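Local coordinates for transcriptional regulator, MarR family (Methanosarcina mazei, PDB 3S2W), which probably binds DNA and regulates transcription, as members of the MarR family of winged helix-turn-helix proteins generally do, at residues I37-G40 / K41-P45; V108-E112 / K113-L117. One frame throughout, in Å; residues are numbered along the deposited sequence.

Contact 1. Residues I37-G40 / K41-P45; sequences IYIG and KKIEP. With SO4 (sulfate ion), chain K.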
loop_
_atom_site.group_PDB
_atom_site.type_symbol
_atom_site.label_atom_id
_atom_site.label_comp_id
_atom_site.label_asym_id
_atom_site.label_seq_id
_atom_site.Cartn_x
_atom_site.Cartn_y
_atom_site.Cartn_z
ATOM N N ILE A 37 -9.037 -4.288 -0.570
ATOM C CA ILE A 37 -10.328 -4.741 -1.063
ATOM C C ILE A 37 -10.784 -6.009 -0.332
ATOM O O ILE A 37 -11.912 -6.082 0.160
ATOM C CB ILE A 37 -10.310 -4.926 -2.595
ATOM C CG1 ILE A 37 -10.243 -3.552 -3.250
ATOM C CG2 ILE A 37 -11.556 -5.694 -3.106
ATOM C CD1 ILE A 37 -9.608 -3.583 -4.577
ATOM N N TYR A 38 -9.887 -6.988 -0.241
ATOM C CA TYR A 38 -10.204 -8.260 0.386
ATOM C C TYR A 38 -10.528 -8.086 1.863
ATOM O O TYR A 38 -11.508 -8.638 2.345
ATOM C CB TYR A 38 -9.041 -9.235 0.230
ATOM C CG TYR A 38 -9.336 -10.553 0.871
ATOM C CD1 TYR A 38 -9.041 -10.771 2.205
ATOM C CD2 TYR A 38 -9.956 -11.571 0.153
ATOM C CE1 TYR A 38 -9.316 -11.964 2.808
ATOM C CE2 TYR A 38 -10.247 -12.783 0.751
ATOM C CZ TYR A 38 -9.919 -12.973 2.077
ATOM O OH TYR A 38 -10.195 -14.176 2.688
ATOM N N ILE A 39 -9.694 -7.329 2.577
ATOM C CA ILE A 39 -9.947 -7.038 3.971
ATOM C C ILE A 39 -11.241 -6.244 4.085
ATOM O O ILE A 39 -12.092 -6.539 4.909
ATOM C CB ILE A 39 -8.796 -6.235 4.587
ATOM C CG1 ILE A 39 -7.492 -7.037 4.527
ATOM C CG2 ILE A 39 -9.091 -5.863 6.024
ATOM C CD1 ILE A 39 -7.504 -8.256 5.366
ATOM N N GLY A 40 -11.379 -5.236 3.243
ATOM C CA GLY A 40 -12.542 -4.373 3.253
ATOM C C GLY A 40 -13.848 -5.104 3.246
ATOM O O GLY A 40 -14.760 -4.743 3.991
ATOM N N LYS A 41 -13.964 -6.138 2.428
ATOM C CA LYS A 41 -15.241 -6.836 2.354
ATOM C C LYS A 41 -15.488 -7.636 3.613
ATOM O O LYS A 41 -16.634 -7.759 4.070
ATOM C CB LYS A 41 -15.310 -7.759 1.144
ATOM C CG LYS A 41 -15.544 -7.034 -0.159
ATOM C CD LYS A 41 -16.749 -7.600 -0.888
ATOM C CE LYS A 41 -16.593 -9.099 -1.102
ATOM N NZ LYS A 41 -16.793 -9.466 -2.529
ATOM N N LYS A 42 -14.414 -8.198 4.156
ATOM C CA LYS A 42 -14.532 -9.027 5.337
ATOM C C LYS A 42 -14.823 -8.186 6.569
ATOM O O LYS A 42 -15.452 -8.665 7.480
ATOM C CB LYS A 42 -13.310 -9.912 5.555
ATOM C CG LYS A 42 -13.067 -10.979 4.481
ATOM C CD LYS A 42 -14.109 -12.041 4.545
ATOM C CE LYS A 42 -13.742 -13.228 3.667
ATOM N NZ LYS A 42 -13.015 -14.247 4.446
ATOM N N ILE A 43 -14.424 -6.926 6.603
ATOM C CA ILE A 43 -14.731 -6.156 7.808
ATOM C C ILE A 43 -15.994 -5.287 7.769
ATOM O O ILE A 43 -16.442 -4.825 8.817
ATOM C CB ILE A 43 -13.541 -5.328 8.330
ATOM C CG1 ILE A 43 -13.118 -4.294 7.311
ATOM C CG2 ILE A 43 -12.385 -6.234 8.699
ATOM C CD1 ILE A 43 -12.045 -3.376 7.864
ATOM N N GLU A 44 -16.564 -5.079 6.579
ATOM C CA GLU A 44 -17.851 -4.387 6.440
ATOM C C GLU A 44 -18.863 -4.814 7.507
ATOM O O GLU A 44 -19.492 -3.966 8.113
ATOM C CB GLU A 44 -18.460 -4.668 5.085
ATOM C CG GLU A 44 -18.631 -3.505 4.131
ATOM C CD GLU A 44 -18.806 -4.002 2.683
ATOM O OE1 GLU A 44 -19.877 -4.572 2.347
ATOM O OE2 GLU A 44 -17.846 -3.859 1.889
ATOM N N PRO A 45 -19.036 -6.133 7.717
ATOM C CA PRO A 45 -20.094 -6.561 8.640
ATOM C C PRO A 45 -19.935 -5.990 10.044
ATOM O O PRO A 45 -20.913 -5.955 10.779
ATOM C CB PRO A 45 -19.959 -8.085 8.648
ATOM C CG PRO A 45 -19.394 -8.407 7.275
ATOM C CD PRO A 45 -18.476 -7.261 6.945
HETATM S S SO4 K . -11.946 -16.872 1.262
HETATM O O1 SO4 K . -10.560 -16.566 1.609
HETATM O O2 SO4 K . -12.629 -17.438 2.426
HETATM O O3 SO4 K . -12.635 -15.653 0.850
HETATM O O4 SO4 K . -11.962 -17.831 0.159
#
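Tyr-38 and Lys-42, one helical turn apart, meet at their polar ends beside a sulfate ion that probably came from the crystallisation liquor. The phenol OH of Tyr-38 donates to sulfate O1 at 2.6 Å, the oxygen lying near the ring plane at its edge. Lys-42 NZ reaches the same hydroxyl more loosely, a weak bond of 3.3 Å to Tyr-38 OH; its stronger partner is the carboxylate of Glu-127 on helix 112-133, with which it forms a salt bridge. With CG of Tyr-38 opposite its own backbone N (chi1 180°), the ring is carried out so that the lysine chain, bent at chi2 and again at chi4, crosses it at an angle and meets the hydroxyl with its end. A phenylalanine here keeps the ring, but the sulfate would probably lose this donor and Lys-42 NZ its weaker partner. Beneath, the backbone carries the i to i+4 bonds of helix 23-43: Ile-43 N to Ile-39 O is 2.9 Å, while Glu-44 N closes on Gly-40 O at 3.2 Å. Ile-39 and Ile-43 touch through their CG2 methyls at 4.3 Å. Farther out, the Tyr-38 ring meets that of Trp-128 on helix 112-133 and packs on Ile-158 of the second subunit, consistent with the dimer interface of MarR proteins, which the terminal helices form. The hydroxyl has the anion and the ammonium at about a right angle; the positive charge, though shared with Glu-127, may slightly favour its donation to the sulfate.

Contact 2. Residues V108-E112 / K113-L117; sequences VFLTE and KGKKL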
loop_
_atom_site.group_PDB
_atom_site.type_symbol
_atom_site.label_atom_id
_atom_site.label_comp_id
_atom_site.label_asym_id
_atom_site.label_seq_id
_atom_site.Cartn_x
_atom_site.Cartn_y
_atom_site.Cartn_z
ATOM N N VAL A 108 -5.448 6.839 22.775
ATOM C CA VAL A 108 -6.565 6.014 22.318
ATOM C C VAL A 108 -6.491 4.607 22.875
ATOM O O VAL A 108 -5.421 4.008 22.951
ATOM C CB VAL A 108 -6.762 6.031 20.770
ATOM C CG1 VAL A 108 -6.031 7.199 20.147
ATOM C CG2 VAL A 108 -6.316 4.740 20.153
ATOM N N PHE A 109 -7.652 4.109 23.294
ATOM C CA PHE A 109 -7.758 2.838 23.972
ATOM C C PHE A 109 -8.855 2.012 23.326
ATOM O O PHE A 109 -9.850 2.553 22.860
ATOM C CB PHE A 109 -8.155 3.061 25.424
ATOM C CG PHE A 109 -7.078 3.655 26.288
ATOM C CD1 PHE A 109 -6.279 2.836 27.080
ATOM C CD2 PHE A 109 -6.900 5.028 26.362
ATOM C CE1 PHE A 109 -5.289 3.368 27.907
ATOM C CE2 PHE A 109 -5.895 5.573 27.194
ATOM C CZ PHE A 109 -5.094 4.733 27.966
ATOM N N LEU A 110 -8.691 0.694 23.316
ATOM C CA LEU A 110 -9.770 -0.198 22.891
ATOM C C LEU A 110 -10.876 -0.232 23.939
ATOM O O LEU A 110 -10.601 -0.253 25.145
ATOM C CB LEU A 110 -9.227 -1.606 22.653
ATOM C CG LEU A 110 -8.292 -1.723 21.444
ATOM C CD1 LEU A 110 -7.319 -2.891 21.630
ATOM C CD2 LEU A 110 -9.091 -1.833 20.105
ATOM N N THR A 111 -12.126 -0.213 23.491
ATOM C CA THR A 111 -13.246 -0.505 24.380
ATOM C C THR A 111 -13.428 -2.022 24.481
ATOM O O THR A 111 -12.731 -2.789 23.811
ATOM C CB THR A 111 -14.545 0.061 23.832
ATOM O OG1 THR A 111 -14.805 -0.548 22.565
ATOM C CG2 THR A 111 -14.443 1.578 23.653
ATOM N N GLU A 112 -14.371 -2.469 25.302
ATOM C CA GLU A 112 -14.619 -3.906 25.384
ATOM C C GLU A 112 -15.072 -4.455 24.040
ATOM O O GLU A 112 -14.545 -5.462 23.573
ATOM C CB GLU A 112 -15.600 -4.262 26.512
ATOM C CG GLU A 112 -14.883 -4.636 27.809
ATOM C CD GLU A 112 -13.938 -5.833 27.635
ATOM O OE1 GLU A 112 -14.402 -6.891 27.159
ATOM O OE2 GLU A 112 -12.735 -5.716 27.966
ATOM N N LYS A 113 -16.040 -3.783 23.417
ATOM C CA LYS A 113 -16.448 -4.111 22.047
ATOM C C LYS A 113 -15.229 -4.274 21.113
ATOM O O LYS A 113 -15.124 -5.251 20.386
ATOM C CB LYS A 113 -17.395 -3.034 21.507
ATOM C CG LYS A 113 -18.252 -3.460 20.326
ATOM C CD LYS A 113 -19.103 -2.288 19.813
ATOM C CE LYS A 113 -20.243 -2.752 18.909
ATOM N NZ LYS A 113 -21.116 -1.621 18.475
ATOM N N GLY A 114 -14.297 -3.328 21.147
ATOM C CA GLY A 114 -13.080 -3.462 20.368
ATOM C C GLY A 114 -12.175 -4.629 20.770
ATOM O O GLY A 114 -11.512 -5.232 19.917
ATOM N N LYS A 115 -12.123 -4.954 22.061
ATOM C CA LYS A 115 -11.242 -6.037 22.485
ATOM C C LYS A 115 -11.809 -7.357 22.001
ATOM O O LYS A 115 -11.076 -8.205 21.487
ATOM C CB LYS A 115 -10.987 -6.046 23.998
ATOM C CG LYS A 115 -10.036 -4.959 24.466
ATOM C CD LYS A 115 -10.058 -4.774 25.984
ATOM C CE LYS A 115 -9.105 -5.728 26.697
ATOM N NZ LYS A 115 -9.104 -5.539 28.184
ATOM N N LYS A 116 -13.120 -7.518 22.128
ATOM C CA LYS A 116 -13.762 -8.745 21.685
ATOM C C LYS A 116 -13.732 -8.946 20.164
ATOM O O LYS A 116 -14.051 -10.027 19.671
ATOM C CB LYS A 116 -15.181 -8.861 22.244
ATOM C CG LYS A 116 -15.194 -9.097 23.760
ATOM C CD LYS A 116 -16.359 -9.976 24.203
ATOM C CE LYS A 116 -16.122 -10.549 25.601
ATOM N NZ LYS A 116 -17.226 -11.475 25.995
ATOM N N LEU A 117 -13.327 -7.919 19.425
ATOM C CA LEU A 117 -13.298 -8.019 17.973
ATOM C C LEU A 117 -12.041 -8.717 17.483
ATOM O O LEU A 117 -12.027 -9.269 16.387
ATOM C CB LEU A 117 -13.387 -6.644 17.337
ATOM C CG LEU A 117 -14.211 -6.741 16.058
ATOM C CD1 LEU A 117 -15.517 -7.431 16.402
ATOM C CD2 LEU A 117 -14.469 -5.386 15.444
#
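Thr-111 OG1 is held by two hydrogen bonds: it accepts from Gly-114 N at 3.2 Å, with an N-H...O angle of 168°, and is also hydrogen-bonded to Gly-92 O. The torsion that places the hydroxyl between backbone N and carbonyl carbon (chi1 61°) turns it back over the first helical turn, where CB of Lys-113 lies 3.7 Å from OG1. Lys-115 N bonds to Thr-111 O at 2.8 Å, and Lys-116 N follows with a bond to Glu-112 O at 2.9 Å. This is an N-cap, with Thr-111 joining the end of strand 106-110 to helix 112-133: the last strand of the winged helix-turn-helix domain passes directly into the long helix that follows it. Outside the cap, Glu-112 and Lys-115 lean across one another. Glu-112 OE2 lies 3.5 Å from CD of Lys-115, and its salt bridge to Lys-115 NZ is long, at 3.6 Å, so OE2 lies about as near the lysine methylenes as the ammonium. On the inner side, CB of Leu-110 meets CG of Lys-115 at 3.9 Å, and CD2 of Leu-110 lies near Gly-114 O, a carbonyl that is also hydrogen-bonded to Tyr-60 OH. Leu-110 packs further on Leu-56 and Tyr-60 of helix 53-61.

How the contacts relate
Contact 1 comes first along the chain, at the end of helix 23-43; contact 2 follows, where strand 106-110 of the three-stranded antiparallel sheet passes into helix 112-133. Their centres are 19 Å apart and their nearest atoms about 7 Å, without touching. Helix 112-133 connects them: it starts within contact 2, and farther along it presents Ile-124, Glu-127, Trp-128 and Ile-131 to the side chains of 37-40 and 41-45. One helix thus links the winged helix-turn-helix domain, which probably binds DNA, to the region where contact 1 meets the second subunit, an arrangement consistent with MarR dimers, in which the spacing of the two winged domains probably matters for DNA recognition.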